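D-alanyl transferase DltD (Enterococcus faecium TX0133A04, PDB 6PFX) probably transfers D-alanine onto lipoteichoic acid in the D-alanylation of the Gram-positive cell wall, acting at the cell membrane. Local coordinates at residues Arg14-Met19 against Asp201-Ile206; Ile40-Ser45 against Tyr67-Leu72. All coordinates share one frame; numbering follows the deposited sequence.

Contact 1: Arg14-Met19 against Asp201-Ile206; sequences RASSSM and DRQQKI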
loop_
_atom_site.group_PDB
_atom_site.type_symbol
_atom_site.label_atom_id
_atom_site.label_comp_id
_atom_site.label_asym_id
_atom_site.label_seq_id
_atom_site.Cartn_x
_atom_site.Cartn_y
_atom_site.Cartn_z
ATOM N N ARG A 14 14.798 -5.691 12.300
ATOM C CA ARG A 14 15.305 -4.552 11.547
ATOM C C ARG A 14 14.637 -4.466 10.179
ATOM O O ARG A 14 14.208 -3.387 9.749
ATOM C CB ARG A 14 16.825 -4.656 11.406
ATOM C CG ARG A 14 17.590 -4.390 12.696
ATOM C CD ARG A 14 18.983 -5.017 12.658
ATOM N NE ARG A 14 19.755 -4.582 11.497
ATOM C CZ ARG A 14 20.723 -5.297 10.927
ATOM N NH1 ARG A 14 21.044 -6.496 11.400
ATOM N NH2 ARG A 14 21.368 -4.812 9.875
ATOM N N ALA A 15 14.531 -5.603 9.484
ATOM C CA ALA A 15 13.921 -5.620 8.160
ATOM C C ALA A 15 12.473 -5.151 8.198
ATOM O O ALA A 15 12.001 -4.500 7.252
ATOM C CB ALA A 15 13.981 -7.035 7.578
ATOM N N SER A 16 11.746 -5.488 9.276
ATOM C CA SER A 16 10.313 -5.227 9.353
ATOM C C SER A 16 9.986 -3.741 9.283
ATOM O O SER A 16 8.847 -3.388 8.969
ATOM C CB SER A 16 9.706 -5.829 10.632
ATOM O OG SER A 16 10.087 -5.119 11.798
ATOM N N SER A 17 10.954 -2.868 9.557
ATOM C CA SER A 17 10.736 -1.431 9.498
ATOM C C SER A 17 11.650 -0.734 8.505
ATOM O O SER A 17 11.600 0.498 8.403
ATOM C CB SER A 17 10.922 -0.811 10.889
ATOM O OG SER A 17 12.246 -1.002 11.360
ATOM N N SER A 18 12.453 -1.481 7.744
ATOM C CA SER A 18 13.445 -0.861 6.877
ATOM C C SER A 18 12.845 -0.287 5.599
ATOM O O SER A 18 13.373 0.694 5.062
ATOM C CB SER A 18 14.496 -1.895 6.468
ATOM O OG SER A 18 13.914 -2.900 5.646
ATOM N N MET A 19 11.775 -0.896 5.083
ATOM C CA MET A 19 11.258 -0.567 3.751
ATOM C C MET A 19 12.358 -0.682 2.693
ATOM O O MET A 19 12.313 -0.042 1.643
ATOM C CB MET A 19 10.559 0.799 3.755
ATOM C CG MET A 19 9.306 0.822 4.645
ATOM S SD MET A 19 8.633 2.438 5.065
ATOM C CE MET A 19 8.446 3.186 3.447
ATOM N N ASP A 201 17.840 0.764 9.062
ATOM C CA ASP A 201 17.470 0.506 10.447
ATOM C C ASP A 201 16.710 1.676 11.069
ATOM O O ASP A 201 17.294 2.712 11.393
ATOM C CB ASP A 201 18.720 0.211 11.284
ATOM C CG ASP A 201 18.387 -0.265 12.683
ATOM O OD1 ASP A 201 17.207 -0.593 12.937
ATOM O OD2 ASP A 201 19.307 -0.306 13.528
ATOM N N ARG A 202 15.403 1.494 11.252
ATOM C CA ARG A 202 14.565 2.492 11.897
ATOM C C ARG A 202 14.196 2.124 13.329
ATOM O O ARG A 202 13.404 2.836 13.951
ATOM C CB ARG A 202 13.293 2.727 11.080
ATOM C CG ARG A 202 13.559 3.310 9.718
ATOM C CD ARG A 202 12.304 3.919 9.137
ATOM N NE ARG A 202 12.577 4.599 7.876
ATOM C CZ ARG A 202 12.694 3.980 6.707
ATOM N NH1 ARG A 202 12.566 2.663 6.643
ATOM N NH2 ARG A 202 12.941 4.672 5.605
ATOM N N GLN A 203 14.758 1.040 13.872
ATOM C CA GLN A 203 14.365 0.605 15.210
ATOM C C GLN A 203 14.768 1.613 16.279
ATOM O O GLN A 203 14.066 1.758 17.285
ATOM C CB GLN A 203 14.965 -0.764 15.528
ATOM C CG GLN A 203 14.452 -1.890 14.636
ATOM C CD GLN A 203 12.941 -2.097 14.730
ATOM O OE1 GLN A 203 12.261 -2.298 13.713
ATOM N NE2 GLN A 203 12.412 -2.062 15.953
ATOM N N GLN A 204 15.892 2.305 16.098
ATOM C CA GLN A 204 16.297 3.279 17.104
ATOM C C GLN A 204 15.348 4.471 17.109
ATOM O O GLN A 204 15.042 5.023 18.172
ATOM C CB GLN A 204 17.740 3.723 16.876
ATOM C CG GLN A 204 18.260 4.673 17.952
ATOM C CD GLN A 204 18.210 4.066 19.348
ATOM O OE1 GLN A 204 18.495 2.881 19.532
ATOM N NE2 GLN A 204 17.832 4.874 20.335
ATOM N N LYS A 205 14.856 4.873 15.935
ATOM C CA LYS A 205 13.881 5.954 15.890
ATOM C C LYS A 205 12.552 5.522 16.502
ATOM O O LYS A 205 11.925 6.285 17.244
ATOM C CB LYS A 205 13.682 6.435 14.455
ATOM C CG LYS A 205 12.860 7.701 14.400
ATOM C CD LYS A 205 12.725 8.258 13.008
ATOM C CE LYS A 205 11.847 9.504 13.025
ATOM N NZ LYS A 205 11.464 9.944 11.654
ATOM N N ILE A 206 12.110 4.299 16.204
ATOM C CA ILE A 206 10.903 3.757 16.823
ATOM C C ILE A 206 11.034 3.757 18.343
ATOM O O ILE A 206 10.106 4.152 19.059
ATOM C CB ILE A 206 10.610 2.353 16.257
ATOM C CG1 ILE A 206 10.282 2.469 14.759
ATOM C CG2 ILE A 206 9.476 1.672 17.001
ATOM C CD1 ILE A 206 10.138 1.142 14.002
HETATM O O HOH W 1 14.591 -0.866 10.613
#
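Arg-202, at the N-cap position of helix 203-210, reaches across to the C-terminal end of helix 9-18. Its CB points toward that helix end and sits near Ser-17 OG and O; CG and CD then run past Ser-17 O, CD at 3.6 Å from it. The chain is extended from CG to NE (chi3 175°), which carries the guanidinium to the carbonyls of Ser-17 and Ser-18. There NH1 donates to Ser-17 O at 3.0 Å, on a lone pair and almost in the guanidinium plane, and more weakly to Ser-18 O at 2.7 Å. Met-19, which leaves the helix with positive phi, lays SD over one face of the guanidinium. A water links the segments: it donates to Arg-14 O and Ser-17 OG and accepts from Arg-202 N at 2.6 Å. Ile-206 CD1 closes on Ser-17 CB at 3.8 Å, and the Ile-206 side chain also packs on helix 56-62. Asp-201 OD1 takes Gln-203 N from above the carboxylate plane, an Asx turn leading into helix 203-210. An arginine side chain thus grips the carbonyls at the end of helix 9-18, where its positive charge would probably complement the helix dipole.

Contact 2: Ile40-Ser45 against Tyr67-Leu72; sequences IPFFGS and YRPFLL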
loop_
_atom_site.group_PDB
_atom_site.type_symbol
_atom_site.label_atom_id
_atom_site.label_comp_id
_atom_site.label_asym_id
_atom_site.label_seq_id
_atom_site.Cartn_x
_atom_site.Cartn_y
_atom_site.Cartn_z
ATOM N N ILE A 40 2.550 -8.682 11.053
ATOM C CA ILE A 40 1.342 -8.337 10.315
ATOM C C ILE A 40 1.747 -7.417 9.161
ATOM O O ILE A 40 2.320 -6.346 9.406
ATOM C CB ILE A 40 0.295 -7.663 11.225
ATOM C CG1 ILE A 40 -0.178 -8.620 12.333
ATOM C CG2 ILE A 40 -0.864 -7.096 10.379
ATOM C CD1 ILE A 40 -0.784 -9.954 11.848
ATOM N N PRO A 41 1.484 -7.787 7.907
ATOM C CA PRO A 41 1.917 -6.913 6.805
ATOM C C PRO A 41 1.081 -5.640 6.754
ATOM O O PRO A 41 -0.144 -5.679 6.898
ATOM C CB PRO A 41 1.721 -7.783 5.556
ATOM C CG PRO A 41 0.605 -8.718 5.937
ATOM C CD PRO A 41 0.825 -9.017 7.412
ATOM N N PHE A 42 1.775 -4.503 6.626
ATOM C CA PHE A 42 1.175 -3.191 6.389
ATOM C C PHE A 42 1.610 -2.757 4.989
ATOM O O PHE A 42 2.794 -2.478 4.755
ATOM C CB PHE A 42 1.653 -2.158 7.407
ATOM C CG PHE A 42 0.935 -2.184 8.737
ATOM C CD1 PHE A 42 0.908 -3.322 9.531
ATOM C CD2 PHE A 42 0.324 -1.026 9.210
ATOM C CE1 PHE A 42 0.259 -3.315 10.766
ATOM C CE2 PHE A 42 -0.300 -1.003 10.433
ATOM C CZ PHE A 42 -0.334 -2.146 11.225
ATOM N N PHE A 43 0.659 -2.732 4.062
ATOM C CA PHE A 43 0.893 -2.321 2.688
ATOM C C PHE A 43 0.516 -0.859 2.519
ATOM O O PHE A 43 -0.427 -0.360 3.141
ATOM C CB PHE A 43 0.056 -3.154 1.709
ATOM C CG PHE A 43 0.439 -4.608 1.659
ATOM C CD1 PHE A 43 1.465 -5.044 0.833
ATOM C CD2 PHE A 43 -0.230 -5.545 2.432
ATOM C CE1 PHE A 43 1.819 -6.380 0.794
ATOM C CE2 PHE A 43 0.130 -6.873 2.398
ATOM C CZ PHE A 43 1.145 -7.292 1.570
ATOM N N GLY A 44 1.239 -0.184 1.636
ATOM C CA GLY A 44 0.968 1.214 1.393
ATOM C C GLY A 44 2.027 1.861 0.531
ATOM O O GLY A 44 2.383 1.329 -0.522
ATOM N N SER A 45 2.523 3.020 0.951
ATOM C CA SER A 45 3.601 3.692 0.226
ATOM C C SER A 45 4.372 4.557 1.218
ATOM O O SER A 45 4.542 4.153 2.371
ATOM C CB SER A 45 3.079 4.448 -0.995
ATOM O OG SER A 45 1.939 5.218 -0.707
ATOM N N TYR A 67 1.622 -8.056 18.167
ATOM C CA TYR A 67 2.045 -8.050 16.777
ATOM C C TYR A 67 3.107 -6.976 16.588
ATOM O O TYR A 67 3.234 -6.043 17.392
ATOM C CB TYR A 67 0.873 -7.768 15.806
ATOM C CG TYR A 67 0.301 -6.386 15.984
ATOM C CD1 TYR A 67 -0.667 -6.137 16.939
ATOM C CD2 TYR A 67 0.752 -5.324 15.211
ATOM C CE1 TYR A 67 -1.178 -4.875 17.125
ATOM C CE2 TYR A 67 0.253 -4.063 15.396
ATOM C CZ TYR A 67 -0.709 -3.842 16.362
ATOM O OH TYR A 67 -1.242 -2.586 16.571
ATOM N N ARG A 68 3.845 -7.109 15.483
ATOM C CA ARG A 68 4.724 -6.073 14.956
ATOM C C ARG A 68 4.413 -5.842 13.491
ATOM O O ARG A 68 4.380 -6.801 12.694
ATOM C CB ARG A 68 6.177 -6.533 15.142
ATOM C CG ARG A 68 7.212 -5.550 14.653
ATOM C CD ARG A 68 8.649 -5.962 15.011
ATOM N NE ARG A 68 8.936 -5.908 16.446
ATOM C CZ ARG A 68 8.954 -6.965 17.256
ATOM N NH1 ARG A 68 8.697 -8.178 16.790
ATOM N NH2 ARG A 68 9.232 -6.804 18.541
ATOM N N PRO A 69 4.163 -4.605 13.067
ATOM C CA PRO A 69 3.973 -4.367 11.632
ATOM C C PRO A 69 5.225 -4.750 10.855
ATOM O O PRO A 69 6.351 -4.543 11.308
ATOM C CB PRO A 69 3.684 -2.862 11.541
ATOM C CG PRO A 69 3.278 -2.465 12.935
ATOM C CD PRO A 69 4.017 -3.372 13.867
ATOM N N PHE A 70 5.020 -5.329 9.678
ATOM C CA PHE A 70 6.087 -5.517 8.702
ATOM C C PHE A 70 5.741 -4.576 7.548
ATOM O O PHE A 70 4.727 -4.764 6.868
ATOM C CB PHE A 70 6.202 -6.968 8.250
ATOM C CG PHE A 70 7.513 -7.266 7.610
ATOM C CD1 PHE A 70 7.808 -6.752 6.362
ATOM C CD2 PHE A 70 8.467 -8.027 8.264
ATOM C CE1 PHE A 70 9.037 -7.008 5.759
ATOM C CE2 PHE A 70 9.700 -8.269 7.684
ATOM C CZ PHE A 70 9.981 -7.770 6.422
ATOM N N LEU A 71 6.532 -3.523 7.371
ATOM C CA LEU A 71 6.162 -2.458 6.446
ATOM C C LEU A 71 6.547 -2.840 5.024
ATOM O O LEU A 71 7.731 -3.032 4.720
ATOM C CB LEU A 71 6.843 -1.156 6.853
ATOM C CG LEU A 71 6.701 -0.759 8.320
ATOM C CD1 LEU A 71 7.426 0.540 8.571
ATOM C CD2 LEU A 71 5.234 -0.630 8.716
ATOM N N LEU A 72 5.554 -2.908 4.145
ATOM C CA LEU A 72 5.773 -3.358 2.779
ATOM C C LEU A 72 5.454 -2.302 1.732
ATOM O O LEU A 72 5.589 -2.572 0.533
ATOM C CB LEU A 72 4.991 -4.650 2.513
ATOM C CG LEU A 72 5.505 -5.889 3.259
ATOM C CD1 LEU A 72 4.543 -7.049 3.079
ATOM C CD2 LEU A 72 6.911 -6.274 2.796
#
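Strands 40-43 and 68-71 run parallel, and their short axes, 4.5 Å apart at closest approach, are twisted by -44°. Four backbone bonds alternate between them: Ile-40 N to Arg-68 O, Phe-70 N to Ile-40 O, Phe-42 N to Phe-70 O, the straightest at 177°, and Leu-72 N to Phe-42 O. The prolines fall at positions whose N is not used in this ladder, and each adds a CA-H...O contact, Pro-69 CA to Ile-40 O at 3.4 Å and Pro-41 CA to Phe-70 O at 3.5 Å. On the face of Ile-40, Phe-42, Pro-69 and Leu-71, the main bump is the Pro-69 ring. Phe-42 CG stands anti to its carbonyl carbon (chi1 -82°), so the phenyl leans back along the strand beside the proline, and Pro-69 CB presses over the ring face, 3.8 Å from the centroid, as a CH-pi contact displaced toward the CD1-CE1 rim. Leu-71 CD2 fits against Phe-42 CB at one end of this row; at the other, Ile-40 CG1 meets Tyr-67 CB at 3.7 Å. Helices 56-62 and 351-365 pack onto this side. On the other face Leu-72 CD1 wedges between Pro-41 CB and the Phe-43 ring, 3.6 Å from Phe-43 CE1, with helix 79-89 beyond. Strand 39-43, helix 56-62 and strand 68-71 thus form a beta-alpha-beta unit at one edge of the five-stranded parallel sheet, as expected of an SGNH-hydrolase-like alpha/beta fold.

In the fold
The centres of contacts 1 and 2 lie about 12 Å apart, and the two meet directly: Ser-16 O probably accepts a hydrogen bond from Leu-71 N at 2.8 Å, while Ser-16 CB packs on Phe-70 CD2. Helix 9-18 therefore borders the edge strand 68-71. Along the chain the order is 14-19, 40-45, 67-72 and 201-206. Helix 56-62, the crossover of contact 2, also touches Gln-203 and Ile-206. Contact 1 thus joins distant parts of the chain at the sheet's margin, whereas contact 2, although it includes the edge strand, is buried, its centre about 9 Å from that of the chain. The Met-19 side chain lies near, without touching, a possible Ser-His-Asp triad, as would suit an SGNH-hydrolase-like enzyme.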